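Local coordinates for protein serine repeat antigen 5 (PDB 6X42) that belongs to the papain family of cysteine proteases in the malaria parasite Plasmodium falciparum but probably acts as a pseudo-enzyme, made as a zymogen-like precursor, at residues A78-N83 and E127-V132; S97-F102 and S273-N278; E115-Y120 and E133-N138; S188-I193 and D218-I223. One frame throughout, in Å; residues are numbered along the deposited sequence.

Contact 1 (A78-N83 and E127-V132)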
loop_
_atom_site.group_PDB
_atom_site.type_symbol
_atom_site.label_atom_id
_atom_site.label_comp_id
_atom_site.label_asym_id
_atom_site.label_seq_id
_atom_site.Cartn_x
_atom_site.Cartn_y
_atom_site.Cartn_z
ATOM N N ALA A 78 6.067 2.480 11.764
ATOM C CA ALA A 78 6.660 1.384 11.008
ATOM C C ALA A 78 7.743 0.689 11.822
ATOM O O ALA A 78 7.950 -0.521 11.697
ATOM C CB ALA A 78 7.274 1.898 9.710
ATOM N N LEU A 79 8.483 1.454 12.629
ATOM C CA LEU A 79 9.602 0.879 13.376
ATOM C C LEU A 79 9.128 -0.133 14.415
ATOM O O LEU A 79 9.783 -1.157 14.639
ATOM C CB LEU A 79 10.418 1.996 14.019
ATOM C CG LEU A 79 11.801 1.599 14.542
ATOM C CD1 LEU A 79 12.703 1.151 13.398
ATOM C CD2 LEU A 79 12.437 2.759 15.318
ATOM N N TYR A 80 7.972 0.117 15.038
ATOM C CA TYR A 80 7.436 -0.855 15.984
ATOM C C TYR A 80 7.151 -2.181 15.294
ATOM O O TYR A 80 7.487 -3.255 15.812
ATOM C CB TYR A 80 6.175 -0.313 16.653
ATOM C CG TYR A 80 5.735 -1.148 17.838
ATOM C CD1 TYR A 80 6.267 -0.944 19.097
ATOM C CD2 TYR A 80 4.818 -2.176 17.679
ATOM C CE1 TYR A 80 5.884 -1.726 20.179
ATOM C CE2 TYR A 80 4.422 -2.956 18.754
ATOM C CZ TYR A 80 4.964 -2.737 19.998
ATOM O OH TYR A 80 4.584 -3.521 21.078
ATOM N N VAL A 81 6.525 -2.123 14.116
ATOM C CA VAL A 81 6.212 -3.333 13.368
ATOM C C VAL A 81 7.484 -4.035 12.918
ATOM O O VAL A 81 7.553 -5.268 12.903
ATOM C CB VAL A 81 5.261 -3.014 12.201
ATOM C CG1 VAL A 81 4.976 -4.256 11.380
ATOM C CG2 VAL A 81 3.985 -2.371 12.739
ATOM N N ALA A 82 8.511 -3.276 12.533
ATOM C CA ALA A 82 9.759 -3.904 12.123
ATOM C C ALA A 82 10.397 -4.679 13.264
ATOM O O ALA A 82 10.990 -5.735 13.048
ATOM C CB ALA A 82 10.750 -2.837 11.665
ATOM N N ASN A 83 10.317 -4.152 14.478
ATOM C CA ASN A 83 11.165 -4.628 15.559
ATOM C C ASN A 83 10.473 -5.576 16.518
ATOM O O ASN A 83 11.158 -6.210 17.319
ATOM C CB ASN A 83 11.741 -3.434 16.323
ATOM C CG ASN A 83 12.727 -2.659 15.479
ATOM O OD1 ASN A 83 13.187 -3.152 14.437
ATOM N ND2 ASN A 83 13.088 -1.461 15.921
ATOM N N GLU A 127 16.500 -3.191 16.060
ATOM C CA GLU A 127 16.786 -3.018 17.481
ATOM C C GLU A 127 15.693 -3.693 18.319
ATOM O O GLU A 127 14.661 -4.129 17.815
ATOM C CB GLU A 127 16.965 -1.537 17.844
ATOM C CG GLU A 127 15.702 -0.750 18.048
ATOM C CD GLU A 127 15.904 0.642 18.589
ATOM O OE1 GLU A 127 17.059 1.117 18.676
ATOM O OE2 GLU A 127 14.888 1.254 18.962
ATOM N N GLN A 128 15.937 -3.790 19.620
ATOM C CA GLN A 128 14.991 -4.464 20.499
ATOM C C GLN A 128 13.627 -3.784 20.453
ATOM O O GLN A 128 13.520 -2.561 20.395
ATOM C CB GLN A 128 15.538 -4.442 21.926
ATOM C CG GLN A 128 14.611 -5.052 22.946
ATOM C CD GLN A 128 15.009 -4.699 24.349
ATOM O OE1 GLN A 128 16.115 -5.022 24.776
ATOM N NE2 GLN A 128 14.106 -4.046 25.089
ATOM N N CYS A 129 12.579 -4.594 20.477
ATOM C CA CYS A 129 11.218 -4.078 20.530
ATOM C C CYS A 129 11.046 -3.221 21.782
ATOM O O CYS A 129 11.355 -3.686 22.887
ATOM C CB CYS A 129 10.256 -5.264 20.573
ATOM S SG CYS A 129 8.505 -4.841 20.694
ATOM N N PRO A 130 10.573 -1.982 21.656
ATOM C CA PRO A 130 10.454 -1.102 22.822
ATOM C C PRO A 130 9.253 -1.450 23.683
ATOM O O PRO A 130 8.249 -1.991 23.211
ATOM C CB PRO A 130 10.275 0.286 22.191
ATOM C CG PRO A 130 9.524 -0.010 20.943
ATOM C CD PRO A 130 10.140 -1.303 20.426
ATOM N N LYS A 131 9.378 -1.117 24.965
ATOM C CA LYS A 131 8.244 -1.188 25.873
ATOM C C LYS A 131 7.196 -0.168 25.460
ATOM O O LYS A 131 7.521 0.971 25.110
ATOM C CB LYS A 131 8.686 -0.855 27.299
ATOM C CG LYS A 131 7.550 -0.246 28.166
ATOM C CD LYS A 131 7.825 -0.228 29.656
ATOM C CE LYS A 131 6.658 0.414 30.411
ATOM N NZ LYS A 131 6.970 0.612 31.839
ATOM N N VAL A 132 5.930 -0.565 25.515
ATOM C CA VAL A 132 4.850 0.374 25.243
ATOM C C VAL A 132 4.678 1.253 26.473
ATOM O O VAL A 132 4.434 0.755 27.572
ATOM C CB VAL A 132 3.554 -0.359 24.883
ATOM C CG1 VAL A 132 2.376 0.614 24.854
ATOM C CG2 VAL A 132 3.722 -1.053 23.536
HETATM O O HOH W 1 6.235 -3.843 23.206
HETATM O O HOH W 2 13.895 -6.532 16.825
#

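Contact 2 (S97-F102 and S273-N278)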
loop_
_atom_site.group_PDB
_atom_site.type_symbol
_atom_site.label_atom_id
_atom_site.label_comp_id
_atom_site.label_asym_id
_atom_site.label_seq_id
_atom_site.Cartn_x
_atom_site.Cartn_y
_atom_site.Cartn_z
ATOM N N SER A 97 9.623 -8.761 4.201
ATOM C CA SER A 97 8.652 -9.814 4.472
ATOM C C SER A 97 7.399 -9.571 3.627
ATOM O O SER A 97 7.536 -9.276 2.430
ATOM C CB SER A 97 8.397 -9.904 5.959
ATOM O OG SER A 97 7.550 -11.005 6.205
ATOM N N SER A 98 6.204 -9.671 4.190
ATOM C CA SER A 98 4.989 -9.685 3.391
ATOM C C SER A 98 3.856 -9.025 4.164
ATOM O O SER A 98 3.888 -8.961 5.401
ATOM C CB SER A 98 4.572 -11.121 3.064
ATOM O OG SER A 98 4.175 -11.765 4.258
ATOM N N PRO A 99 2.799 -8.606 3.468
ATOM C CA PRO A 99 1.587 -8.155 4.169
ATOM C C PRO A 99 0.979 -9.210 5.062
ATOM O O PRO A 99 0.389 -8.871 6.091
ATOM C CB PRO A 99 0.640 -7.752 3.028
ATOM C CG PRO A 99 1.570 -7.387 1.926
ATOM C CD PRO A 99 2.719 -8.359 2.023
ATOM N N MET A 100 1.115 -10.485 4.693
ATOM C CA MET A 100 0.677 -11.571 5.563
ATOM C C MET A 100 1.377 -11.500 6.911
ATOM O O MET A 100 0.740 -11.668 7.959
ATOM C CB MET A 100 0.938 -12.901 4.847
ATOM C CG MET A 100 0.374 -12.976 3.395
ATOM S SD MET A 100 1.302 -12.226 1.990
ATOM C CE MET A 100 -0.054 -11.719 0.943
ATOM N N GLU A 101 2.694 -11.286 6.912
ATOM C CA GLU A 101 3.368 -11.227 8.203
ATOM C C GLU A 101 2.967 -9.970 8.968
ATOM O O GLU A 101 2.870 -9.984 10.200
ATOM C CB GLU A 101 4.892 -11.328 8.100
ATOM C CG GLU A 101 5.476 -11.372 9.536
ATOM C CD GLU A 101 6.997 -11.437 9.682
ATOM O OE1 GLU A 101 7.749 -11.352 8.691
ATOM O OE2 GLU A 101 7.449 -11.587 10.839
ATOM N N PHE A 102 2.744 -8.867 8.257
ATOM C CA PHE A 102 2.277 -7.645 8.902
ATOM C C PHE A 102 1.030 -7.912 9.738
ATOM O O PHE A 102 0.944 -7.506 10.906
ATOM C CB PHE A 102 2.043 -6.581 7.832
ATOM C CG PHE A 102 1.587 -5.271 8.366
ATOM C CD1 PHE A 102 2.507 -4.247 8.628
ATOM C CD2 PHE A 102 0.240 -5.011 8.547
ATOM C CE1 PHE A 102 2.084 -3.029 9.113
ATOM C CE2 PHE A 102 -0.183 -3.788 9.021
ATOM C CZ PHE A 102 0.740 -2.789 9.306
ATOM N N SER A 273 0.684 -7.842 -8.308
ATOM C CA SER A 273 -0.363 -8.327 -7.437
ATOM C C SER A 273 -0.813 -7.183 -6.552
ATOM O O SER A 273 -0.102 -6.188 -6.371
ATOM C CB SER A 273 0.123 -9.523 -6.617
ATOM O OG SER A 273 1.357 -9.273 -5.984
ATOM N N VAL A 274 -2.005 -7.354 -5.989
ATOM C CA VAL A 274 -2.532 -6.439 -4.991
ATOM C C VAL A 274 -3.025 -7.228 -3.790
ATOM O O VAL A 274 -3.456 -8.379 -3.916
ATOM C CB VAL A 274 -3.643 -5.532 -5.558
ATOM C CG1 VAL A 274 -3.124 -4.609 -6.668
ATOM C CG2 VAL A 274 -4.818 -6.310 -6.071
ATOM N N VAL A 275 -3.017 -6.567 -2.636
ATOM C CA VAL A 275 -3.494 -7.121 -1.377
ATOM C C VAL A 275 -4.407 -6.107 -0.706
ATOM O O VAL A 275 -4.106 -4.905 -0.668
ATOM C CB VAL A 275 -2.332 -7.514 -0.437
ATOM C CG1 VAL A 275 -2.842 -8.089 0.870
ATOM C CG2 VAL A 275 -1.407 -8.490 -1.108
ATOM N N ILE A 276 -5.515 -6.600 -0.162
ATOM C CA ILE A 276 -6.417 -5.816 0.674
ATOM C C ILE A 276 -6.549 -6.494 2.032
ATOM O O ILE A 276 -6.457 -7.720 2.148
ATOM C CB ILE A 276 -7.804 -5.570 0.053
ATOM C CG1 ILE A 276 -8.564 -6.858 -0.141
ATOM C CG2 ILE A 276 -7.660 -4.861 -1.280
ATOM C CD1 ILE A 276 -10.019 -6.640 -0.507
ATOM N N PHE A 277 -6.693 -5.671 3.071
ATOM C CA PHE A 277 -6.915 -6.153 4.423
ATOM C C PHE A 277 -8.402 -6.135 4.737
ATOM O O PHE A 277 -9.101 -5.161 4.421
ATOM C CB PHE A 277 -6.165 -5.295 5.422
ATOM C CG PHE A 277 -4.654 -5.448 5.389
ATOM C CD1 PHE A 277 -4.026 -6.550 4.822
ATOM C CD2 PHE A 277 -3.853 -4.475 5.981
ATOM C CE1 PHE A 277 -2.640 -6.658 4.841
ATOM C CE2 PHE A 277 -2.462 -4.596 6.003
ATOM C CZ PHE A 277 -1.869 -5.685 5.447
ATOM N N ASN A 278 -8.873 -7.199 5.375
ATOM C CA ASN A 278 -10.277 -7.340 5.754
ATOM C C ASN A 278 -10.379 -7.101 7.256
ATOM O O ASN A 278 -10.041 -7.974 8.057
ATOM C CB ASN A 278 -10.748 -8.725 5.356
ATOM C CG ASN A 278 -10.552 -8.999 3.879
ATOM O OD1 ASN A 278 -10.881 -8.167 3.038
ATOM N ND2 ASN A 278 -9.994 -10.153 3.556
#

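Contact 3 (E115-Y120 and E133-N138)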
loop_
_atom_site.group_PDB
_atom_site.type_symbol
_atom_site.label_atom_id
_atom_site.label_comp_id
_atom_site.label_asym_id
_atom_site.label_seq_id
_atom_site.Cartn_x
_atom_site.Cartn_y
_atom_site.Cartn_z
ATOM N N GLU A 115 3.571 6.783 15.027
ATOM C CA GLU A 115 4.904 7.225 14.636
ATOM C C GLU A 115 5.509 8.167 15.666
ATOM O O GLU A 115 6.698 8.073 15.974
ATOM C CB GLU A 115 4.801 7.927 13.278
ATOM C CG GLU A 115 6.066 8.590 12.778
ATOM C CD GLU A 115 7.111 7.612 12.355
ATOM O OE1 GLU A 115 6.850 6.409 12.416
ATOM O OE2 GLU A 115 8.198 8.045 11.936
ATOM N N SER A 116 4.721 9.114 16.167
ATOM C CA SER A 116 5.244 10.078 17.130
ATOM C C SER A 116 5.833 9.391 18.356
ATOM O O SER A 116 6.802 9.885 18.946
ATOM C CB SER A 116 4.129 11.041 17.533
ATOM O OG SER A 116 3.738 11.830 16.422
ATOM N N ASN A 117 5.275 8.249 18.753
ATOM C CA ASN A 117 5.733 7.550 19.943
ATOM C C ASN A 117 7.022 6.775 19.721
ATOM O O ASN A 117 7.786 6.564 20.663
ATOM C CB ASN A 117 4.657 6.554 20.387
ATOM C CG ASN A 117 3.335 7.211 20.725
ATOM O OD1 ASN A 117 2.276 6.648 20.443
ATOM N ND2 ASN A 117 3.378 8.387 21.354
ATOM N N TYR A 118 7.274 6.327 18.495
ATOM C CA TYR A 118 8.440 5.487 18.198
ATOM C C TYR A 118 8.796 5.740 16.739
ATOM O O TYR A 118 8.438 4.966 15.835
ATOM C CB TYR A 118 8.152 4.014 18.511
ATOM C CG TYR A 118 9.334 3.070 18.425
ATOM C CD1 TYR A 118 10.515 3.310 19.128
ATOM C CD2 TYR A 118 9.259 1.918 17.667
ATOM C CE1 TYR A 118 11.592 2.445 19.044
ATOM C CE2 TYR A 118 10.316 1.040 17.596
ATOM C CZ TYR A 118 11.484 1.307 18.274
ATOM O OH TYR A 118 12.525 0.419 18.153
ATOM N N PRO A 119 9.460 6.858 16.464
ATOM C CA PRO A 119 9.580 7.322 15.076
ATOM C C PRO A 119 10.670 6.600 14.296
ATOM O O PRO A 119 11.636 6.072 14.847
ATOM C CB PRO A 119 9.919 8.802 15.233
ATOM C CG PRO A 119 10.476 8.925 16.593
ATOM C CD PRO A 119 9.827 7.909 17.425
ATOM N N TYR A 120 10.535 6.636 12.977
ATOM C CA TYR A 120 11.366 5.808 12.115
ATOM C C TYR A 120 12.735 6.421 11.849
ATOM O O TYR A 120 12.860 7.592 11.491
ATOM C CB TYR A 120 10.656 5.562 10.789
ATOM C CG TYR A 120 11.322 4.564 9.874
ATOM C CD1 TYR A 120 11.120 3.193 10.038
ATOM C CD2 TYR A 120 12.148 4.988 8.841
ATOM C CE1 TYR A 120 11.695 2.267 9.178
ATOM C CE2 TYR A 120 12.751 4.081 7.993
ATOM C CZ TYR A 120 12.517 2.717 8.146
ATOM O OH TYR A 120 13.075 1.783 7.298
ATOM N N GLU A 133 4.849 2.559 26.296
ATOM C CA GLU A 133 4.750 3.493 27.405
ATOM C C GLU A 133 3.291 3.891 27.652
ATOM O O GLU A 133 2.424 3.794 26.774
ATOM C CB GLU A 133 5.610 4.736 27.141
ATOM C CG GLU A 133 7.077 4.452 26.794
ATOM C CD GLU A 133 7.939 4.063 27.992
ATOM O OE1 GLU A 133 7.507 4.236 29.153
ATOM O OE2 GLU A 133 9.068 3.582 27.764
ATOM N N ASP A 134 3.028 4.356 28.876
ATOM C CA ASP A 134 1.651 4.578 29.301
ATOM C C ASP A 134 0.941 5.611 28.431
ATOM O O ASP A 134 -0.272 5.512 28.228
ATOM C CB ASP A 134 1.625 5.013 30.770
ATOM C CG ASP A 134 1.933 3.872 31.727
ATOM O OD1 ASP A 134 2.130 4.142 32.930
ATOM O OD2 ASP A 134 1.980 2.704 31.281
ATOM N N HIS A 135 1.668 6.599 27.901
ATOM C CA HIS A 135 1.057 7.680 27.136
ATOM C C HIS A 135 0.935 7.374 25.650
ATOM O O HIS A 135 0.404 8.201 24.901
ATOM C CB HIS A 135 1.835 8.989 27.331
ATOM C CG HIS A 135 3.129 9.047 26.573
ATOM N ND1 HIS A 135 4.302 8.510 27.062
ATOM C CD2 HIS A 135 3.439 9.598 25.375
ATOM C CE1 HIS A 135 5.275 8.718 26.191
ATOM N NE2 HIS A 135 4.777 9.376 25.158
ATOM N N TRP A 136 1.399 6.214 25.203
ATOM C CA TRP A 136 1.370 5.911 23.779
ATOM C C TRP A 136 -0.064 5.690 23.292
ATOM O O TRP A 136 -0.905 5.152 24.015
ATOM C CB TRP A 136 2.220 4.666 23.515
ATOM C CG TRP A 136 3.722 4.900 23.478
ATOM C CD1 TRP A 136 4.406 5.995 23.915
ATOM C CD2 TRP A 136 4.703 3.998 22.953
ATOM N NE1 TRP A 136 5.756 5.832 23.696
ATOM C CE2 TRP A 136 5.968 4.607 23.114
ATOM C CE3 TRP A 136 4.638 2.737 22.357
ATOM C CZ2 TRP A 136 7.151 4.002 22.683
ATOM C CZ3 TRP A 136 5.814 2.131 21.947
ATOM C CH2 TRP A 136 7.053 2.766 22.106
ATOM N N MET A 137 -0.341 6.123 22.057
ATOM C CA MET A 137 -1.612 5.845 21.393
ATOM C C MET A 137 -1.622 4.440 20.802
ATOM O O MET A 137 -0.621 3.985 20.255
ATOM C CB MET A 137 -1.808 6.760 20.183
ATOM C CG MET A 137 -1.648 8.236 20.380
ATOM S SD MET A 137 -1.936 9.091 18.797
ATOM C CE MET A 137 -3.592 8.538 18.344
ATOM N N ASN A 138 -2.773 3.781 20.850
ATOM C CA ASN A 138 -2.980 2.516 20.138
ATOM C C ASN A 138 -3.891 2.783 18.944
ATOM O O ASN A 138 -5.107 2.928 19.099
ATOM C CB ASN A 138 -3.593 1.444 21.037
ATOM C CG ASN A 138 -3.590 0.070 20.388
ATOM O OD1 ASN A 138 -3.171 -0.090 19.233
ATOM N ND2 ASN A 138 -4.057 -0.931 21.126
HETATM O O HOH W 3 0.905 9.457 22.714
#

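Contact 4 (S188-I193 and D218-I223). With EDO (1,2-ethanediol), chain F.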
loop_
_atom_site.group_PDB
_atom_site.type_symbol
_atom_site.label_atom_id
_atom_site.label_comp_id
_atom_site.label_asym_id
_atom_site.label_seq_id
_atom_site.Cartn_x
_atom_site.Cartn_y
_atom_site.Cartn_z
ATOM N N SER A 188 -7.158 2.822 -0.671
ATOM C CA SER A 188 -5.918 2.334 -1.257
ATOM C C SER A 188 -6.023 0.818 -1.383
ATOM O O SER A 188 -6.880 0.184 -0.756
ATOM C CB SER A 188 -4.709 2.650 -0.375
ATOM O OG SER A 188 -4.806 1.991 0.895
ATOM N N VAL A 189 -5.088 0.247 -2.145
ATOM C CA VAL A 189 -4.700 -1.147 -1.987
ATOM C C VAL A 189 -3.187 -1.192 -1.821
ATOM O O VAL A 189 -2.473 -0.242 -2.154
ATOM C CB VAL A 189 -5.139 -2.050 -3.160
ATOM C CG1 VAL A 189 -6.640 -2.018 -3.340
ATOM C CG2 VAL A 189 -4.402 -1.675 -4.454
ATOM N N ILE A 190 -2.694 -2.313 -1.298
ATOM C CA ILE A 190 -1.279 -2.645 -1.349
ATOM C C ILE A 190 -1.013 -3.245 -2.720
ATOM O O ILE A 190 -1.812 -4.059 -3.198
ATOM C CB ILE A 190 -0.937 -3.645 -0.231
ATOM C CG1 ILE A 190 -1.326 -3.116 1.150
ATOM C CG2 ILE A 190 0.548 -4.013 -0.313
ATOM C CD1 ILE A 190 -1.420 -4.229 2.200
ATOM N N ALA A 191 0.079 -2.847 -3.365
ATOM C CA ALA A 191 0.451 -3.435 -4.648
ATOM C C ALA A 191 1.905 -3.855 -4.614
ATOM O O ALA A 191 2.737 -3.176 -3.996
ATOM C CB ALA A 191 0.225 -2.466 -5.821
ATOM N N TYR A 192 2.239 -4.932 -5.305
ATOM C CA TYR A 192 3.629 -5.420 -5.398
ATOM C C TYR A 192 4.162 -5.137 -6.789
ATOM O O TYR A 192 3.450 -5.359 -7.716
ATOM C CB TYR A 192 3.776 -6.902 -5.046
ATOM C CG TYR A 192 4.300 -7.062 -3.646
ATOM C CD1 TYR A 192 3.441 -7.262 -2.583
ATOM C CD2 TYR A 192 5.646 -6.897 -3.369
ATOM C CE1 TYR A 192 3.913 -7.355 -1.287
ATOM C CE2 TYR A 192 6.135 -6.982 -2.077
ATOM C CZ TYR A 192 5.265 -7.219 -1.032
ATOM O OH TYR A 192 5.731 -7.304 0.245
ATOM N N ILE A 193 5.366 -4.605 -6.865
ATOM C CA ILE A 193 6.110 -4.359 -8.088
ATOM C C ILE A 193 7.530 -4.883 -7.904
ATOM O O ILE A 193 7.963 -5.218 -6.805
ATOM C CB ILE A 193 6.133 -2.858 -8.467
ATOM C CG1 ILE A 193 6.879 -2.012 -7.421
ATOM C CG2 ILE A 193 4.706 -2.344 -8.631
ATOM C CD1 ILE A 193 7.141 -0.578 -7.894
ATOM N N ASP A 218 9.158 -7.580 -5.663
ATOM C CA ASP A 218 9.982 -7.525 -4.463
ATOM C C ASP A 218 9.805 -6.253 -3.655
ATOM O O ASP A 218 10.522 -6.092 -2.667
ATOM C CB ASP A 218 11.474 -7.732 -4.808
ATOM C CG ASP A 218 12.030 -6.627 -5.696
ATOM O OD1 ASP A 218 11.318 -5.617 -5.918
ATOM O OD2 ASP A 218 13.183 -6.768 -6.163
ATOM N N HIS A 219 8.838 -5.390 -3.977
ATOM C CA HIS A 219 8.734 -4.086 -3.342
ATOM C C HIS A 219 7.263 -3.720 -3.296
ATOM O O HIS A 219 6.568 -3.788 -4.312
ATOM C CB HIS A 219 9.560 -3.070 -4.160
ATOM C CG HIS A 219 9.521 -1.687 -3.613
ATOM N ND1 HIS A 219 10.135 -1.327 -2.435
ATOM C CD2 HIS A 219 8.958 -0.564 -4.109
ATOM C CE1 HIS A 219 9.900 -0.048 -2.210
ATOM N NE2 HIS A 219 9.181 0.438 -3.207
ATOM N N ALA A 220 6.803 -3.350 -2.113
ATOM C CA ALA A 220 5.411 -3.004 -1.894
ATOM C C ALA A 220 5.202 -1.495 -1.977
ATOM O O ALA A 220 5.982 -0.723 -1.428
ATOM C CB ALA A 220 4.931 -3.495 -0.537
ATOM N N VAL A 221 4.155 -1.099 -2.705
ATOM C CA VAL A 221 3.720 0.272 -2.900
ATOM C C VAL A 221 2.210 0.305 -2.663
ATOM O O VAL A 221 1.627 -0.689 -2.249
ATOM C CB VAL A 221 4.102 0.795 -4.298
ATOM C CG1 VAL A 221 5.618 0.873 -4.445
ATOM C CG2 VAL A 221 3.492 -0.084 -5.389
ATOM N N ASN A 222 1.567 1.457 -2.884
ATOM C CA ASN A 222 0.111 1.523 -2.777
ATOM C C ASN A 222 -0.454 2.136 -4.043
ATOM O O ASN A 222 0.038 3.163 -4.516
ATOM C CB ASN A 222 -0.336 2.354 -1.576
ATOM C CG ASN A 222 0.140 1.773 -0.263
ATOM O OD1 ASN A 222 1.186 2.168 0.257
ATOM N ND2 ASN A 222 -0.608 0.799 0.262
ATOM N N ILE A 223 -1.532 1.550 -4.558
ATOM C CA ILE A 223 -2.346 2.232 -5.559
ATOM C C ILE A 223 -3.358 3.076 -4.810
ATOM O O ILE A 223 -4.062 2.575 -3.922
ATOM C CB ILE A 223 -3.011 1.246 -6.528
ATOM C CG1 ILE A 223 -1.958 0.502 -7.343
ATOM C CG2 ILE A 223 -3.980 1.994 -7.441
ATOM C CD1 ILE A 223 -2.520 -0.669 -8.143
HETATM C C1 EDO F . 13.735 -3.861 -2.884
HETATM O O1 EDO F . 13.050 -4.987 -2.326
HETATM C C2 EDO F . 15.205 -4.206 -3.039
HETATM O O2 EDO F . 15.696 -4.604 -1.757
#

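Contact 1 (A78-N83 and E127-V132)
N83, the last residue of helix 78-83, brings its backbone up to C129 in the irregular segment 127-132, with the two CA atoms 5.0 Å apart. The contact is built beside the C84-C129 disulfide of this papain-family domain and shows how a cystine can serve as packing surface as well as covalent tie. C129 SG approaches the Y80 ring obliquely, 4.6 Å from its centroid and 34° off the normal, a cysteine sulfur-aromatic contact. Y80 carries its CG anti to the backbone N (chi1 -168°). The CD1-CE1 side of its ring and its hydroxyl meet the loop: CD1 touches P130 CG at 3.9 Å, while OH comes within 3.6 Å of V132 CG2, the side chains of Y80 and V132 crossing at about a right angle. The phenol is joined to the loop through a water that donates to P130 O. N83 packs against E127 without a direct hydrogen bond: its ND2 lies 3.4 Å from the aliphatic CG of E127, and the amide and carboxylate planes are turned 45° apart. That buried amide is nevertheless well supplied: OD1 accepts from G126 N, and ND2 donates to K124 O and to Y118 OH. The same tyrosine hydroxyl also pairs with E127 OE2, which makes Y118 a shared second-shell partner of N83 and E127. At the helix end, a second water donates one hydrogen to N83 O at 2.8 Å and the other to E127 O at 2.7 Å.

Contact 2 (S97-F102 and S273-N278)
F102 and F277 meet through CD2 of the first and CE2 of the second, 3.7 Å apart. Their planes lie within 12° of parallel, but the rings are slid so far that they barely overlap, and the centroids stand 5.8 Å apart. P99 CB lies at the edge of the F277 ring, near its plane, 3.9 Å from CE1, and the same atom touches V275 CG1. F102 points its side chain toward the strand, with CG anti to the backbone N (chi1 -179°).

In the next shell, H61 of helix 53-68 takes the backbone N of F277 with its NE2 and also meets the phenylalanine ring, while S58 and L62 of that helix pack on F102. The helix start is fixed by S98, the N-cap, whose OG accepts from E101 N at 3.1 Å; E101 itself forms a salt bridge with R92. The contact thus joins helix 99-109 to strand 273-280, consistent with the meeting of helical and beta-barrel halves in the papain fold. With no hydrogen bond between them, the two segments are held to each other by apolar side-chain contacts.

Contact 3 (E115-Y120 and E133-N138)
N117 and W136 reach each other with matching first torsions: in both, CG is anti to the carbonyl carbon and beside the backbone N (chi1 -60° for N117, -79° for W136). The two side chains slide past each other in opposite directions, and the amide lies almost flat on the indole, the planes only 6° apart. N117 CB sits nearly on the normal of the five-membered ring, 3.4 Å from its centroid, a tight CH-pi contact. Toward the six-membered ring, N117 O comes within 3.3 Å of CZ2, and the side-chain atom Y118 CB meets CH2 obliquely at 4.0 Å. The end of Y118 leads away from the tryptophan.

The indole belongs to a type I beta turn from E133 to W136, closed by W136 N donating to E133 O. This turn lies in the long connection between helix 99-109 and strand 144-145 of the papain-like domain, and the contact folds that connection back on itself at the surface. The turn also packs on its own tryptophan: E133 N stands 3.6 Å above the face opposite N117, toward the rim, and H135 NE2 lies at the indole edge, while W136 CD1 sits over a face of the imidazole.

The N117 amide is gripped at both ends. OD1 accepts from M137 N at 3.1 Å, the donor tilted out of the carbonyl plane, with a weak second bond from A114 N. ND2 donates to a water at 3.0 Å, and that water donates in turn to H135 O at 2.6 Å.

Contact 4 (S188-I193 and D218-I223)
Y192 lays one face of its ring on A220, whose CB stands 3.8 Å above the plane toward the rim, in a CH-pi contact; the carbonyl carbon of D218 lies at the ring edge. H219 holds CG anti to the backbone N (chi1 180°); its imidazole has I193 CG1 at its edge, meets the ring of W246 with planes at about 40°, and gives NE2 a bond with N244 OD1.

Y192, A220, I193 and H219 lie on antiparallel strands 189-193 and 219-223. V189 with I223, A191 with V221 and I193 with H219 form hydrogen-bonded pairs. The bonds at the middle are nearly straight: V221 N donates to A191 O at 2.8 Å (177°), and A191 N to V221 O at 2.9 Å. Beyond them D218 and H219 both face I193, a classic beta bulge, whose I193 O accepts from H219 N at 3.0 Å and D218 N at 2.9 Å. At the other end N222 ND2 donates to V189 O at 3.2 Å, from above the carbonyl plane, and also to A57 O of helix 53-68. V189 and I223 lie side by side on the face that meets helix 172-186; the face bearing I190, A220 and N222 meets helix 53-68.

S53 OG accepts from A220 N. S53 probably stands where papain carries its nucleophilic cysteine, and H219 with N244 is consistent with the papain His-Asn pair. Backbone bonds between H219 and I193 fix the histidine's strand position, while N244 OD1 bonds its NE2; together they would set the ring in the cleft.

The four contacts fall into two touching pairs with a bridge between them. Contacts 1 and 3, centres 10 Å apart, touch through Y118, whose ring packs on L79. Contact 1 reaches contact 2 through V81 CG1 and F102 CD1, 3.7 Å apart. Contacts 2 and 4 lie on neighbouring strands of one sheet, their centres 9 Å apart, with V275 N 2.8 Å from I190 O. Contacts 1 and 3 stand well away from contact 4, the centres 23 Å and 26 Å from it. Contact 4 alone holds the histidine of the probable papain-like His-Asn pair, and its D218 side chain is about 9 Å from a bound calcium ion.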